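Local coordinates for ALBA-Domain Protein (Trypanosoma brucei, PDB 7DL8), which probably binds RNA through its Alba domain and, in the crystal, pairs with a second copy by exchanging N-terminal strands, at the interface of chains A and B. Numbering follows the deposited sequence. Chains: chain A/B, ALBA-Domain Protein.

The interface of chains A and B. Residues chain A 21, 25, 42-43, 48, 51-52; chain B 14-17.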
loop_
_atom_site.group_PDB
_atom_site.type_symbol
_atom_site.label_atom_id
_atom_site.label_comp_id
_atom_site.label_asym_id
_atom_site.label_seq_id
_atom_site.Cartn_x
_atom_site.Cartn_y
_atom_site.Cartn_z
ATOM N N THR A 21 -5.634 8.655 12.419
ATOM C CA THR A 21 -6.338 7.381 12.375
ATOM C C THR A 21 -5.753 6.404 13.381
ATOM O O THR A 21 -6.494 5.668 14.041
ATOM C CB THR A 21 -6.256 6.784 10.964
ATOM O OG1 THR A 21 -6.842 7.684 10.015
ATOM C CG2 THR A 21 -6.964 5.435 10.893
ATOM N N PHE A 25 -7.791 4.778 16.743
ATOM C CA PHE A 25 -7.924 3.346 16.988
ATOM C C PHE A 25 -7.171 2.916 18.240
ATOM O O PHE A 25 -7.564 1.942 18.891
ATOM C CB PHE A 25 -7.462 2.563 15.761
ATOM C CG PHE A 25 -8.471 2.553 14.649
ATOM C CD1 PHE A 25 -9.716 1.976 14.837
ATOM C CD2 PHE A 25 -8.187 3.137 13.427
ATOM C CE1 PHE A 25 -10.655 1.969 13.823
ATOM C CE2 PHE A 25 -9.123 3.134 12.409
ATOM C CZ PHE A 25 -10.358 2.548 12.608
ATOM N N VAL A 42 -7.573 -6.561 17.080
ATOM C CA VAL A 42 -7.200 -5.446 16.218
ATOM C C VAL A 42 -6.844 -6.026 14.857
ATOM O O VAL A 42 -5.874 -6.781 14.727
ATOM C CB VAL A 42 -6.037 -4.637 16.808
ATOM C CG1 VAL A 42 -5.755 -3.413 15.948
ATOM C CG2 VAL A 42 -6.347 -4.228 18.240
ATOM N N SER A 43 -7.631 -5.683 13.842
ATOM C CA SER A 43 -7.484 -6.258 12.514
ATOM C C SER A 43 -7.520 -5.156 11.465
ATOM O O SER A 43 -7.993 -4.044 11.714
ATOM C CB SER A 43 -8.579 -7.294 12.226
ATOM O OG SER A 43 -9.861 -6.790 12.557
ATOM N N ALA A 48 -3.951 -1.283 5.151
ATOM C CA ALA A 48 -4.174 -0.850 6.522
ATOM C C ALA A 48 -3.497 -1.761 7.532
ATOM O O ALA A 48 -3.557 -1.486 8.735
ATOM C CB ALA A 48 -5.676 -0.772 6.815
ATOM N N GLU A 51 -0.899 0.260 9.530
ATOM C CA GLU A 51 -1.431 1.104 10.597
ATOM C C GLU A 51 -1.900 0.277 11.788
ATOM O O GLU A 51 -1.757 0.705 12.939
ATOM C CB GLU A 51 -2.564 1.978 10.060
ATOM C CG GLU A 51 -2.077 3.092 9.152
ATOM C CD GLU A 51 -1.820 2.601 7.745
ATOM O OE1 GLU A 51 -2.686 1.885 7.203
ATOM O OE2 GLU A 51 -0.741 2.900 7.194
ATOM N N ALA A 52 -2.450 -0.914 11.532
ATOM C CA ALA A 52 -2.861 -1.793 12.624
ATOM C C ALA A 52 -1.674 -2.262 13.451
ATOM O O ALA A 52 -1.792 -2.423 14.672
ATOM C CB ALA A 52 -3.620 -2.996 12.065
ATOM N N VAL B 14 -11.683 -4.534 16.795
ATOM C CA VAL B 14 -11.385 -3.218 16.246
ATOM C C VAL B 14 -10.774 -3.428 14.868
ATOM O O VAL B 14 -9.692 -4.015 14.744
ATOM C CB VAL B 14 -10.433 -2.424 17.154
ATOM C CG1 VAL B 14 -9.966 -1.157 16.458
ATOM C CG2 VAL B 14 -11.109 -2.091 18.460
ATOM N N ARG B 15 -11.465 -2.956 13.836
ATOM C CA ARG B 15 -10.991 -3.064 12.463
ATOM C C ARG B 15 -10.417 -1.713 12.059
ATOM O O ARG B 15 -11.153 -0.729 11.934
ATOM C CB ARG B 15 -12.110 -3.503 11.523
ATOM C CG ARG B 15 -11.762 -3.393 10.045
ATOM C CD ARG B 15 -10.819 -4.508 9.600
ATOM N NE ARG B 15 -11.221 -5.821 10.101
ATOM C CZ ARG B 15 -11.877 -6.727 9.383
ATOM N NH1 ARG B 15 -12.198 -7.896 9.920
ATOM N NH2 ARG B 15 -12.217 -6.461 8.128
ATOM N N VAL B 16 -9.106 -1.671 11.849
ATOM C CA VAL B 16 -8.432 -0.435 11.479
ATOM C C VAL B 16 -8.616 -0.199 9.988
ATOM O O VAL B 16 -8.355 -1.088 9.170
ATOM C CB VAL B 16 -6.940 -0.500 11.849
ATOM C CG1 VAL B 16 -6.228 0.781 11.438
ATOM C CG2 VAL B 16 -6.773 -0.759 13.339
ATOM N N GLY B 17 -9.071 0.999 9.631
ATOM C CA GLY B 17 -9.306 1.303 8.234
ATOM C C GLY B 17 -9.354 2.798 8.015
ATOM O O GLY B 17 -9.200 3.594 8.944
#
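The backbone carbonyl O of A:Ser43 takes the amide N of B:Val16 at 2.6 Å, nearly along the C=O axis. A few atoms back, the amide N of A:Ser43 gives a hydrogen bond to B:Val14 O at 2.8 Å, and together the two bonds lay strand 13-16 of chain B parallel to strand 39-45 of chain A. The N-terminal strand of this Alba-family protein thus extends its partner's sheet, and the two-fold axis repeats the exchange; the structure alone does not show whether this dimer forms in the cell. The side-chain OG of A:Ser43, between the backbone N and the carbonyl carbon (chi1 48°), is small enough to accept NE of B:Arg15 at 3.0 Å beside the backbone bonds. The arginine reaches it by bending at chi2 and chi3.

On the other side of the strand, B:Val14 CG1 meets CD1 of A:Phe25 in helix 19-34, while B:Val16 packs on both that ring and helix 49-61. The flat ring offers a broad face to the backbone: CA of B:Val16 lies over it, 3.8 Å from its centroid. Beta-branched B:Val16 suits an extended strand and parts its methyls, CG1 following the ring toward A:Glu51 CB and CG2 fitting between A:Val42 CG1, at 3.9 Å, and A:Ala52 CB. The single methyls of A:Ala52 and of A:Ala48, the latter against B:Val16 O, presumably let the strand come this close. B:Gly17, lacking a side chain, brings its backbone against the ring's CE2.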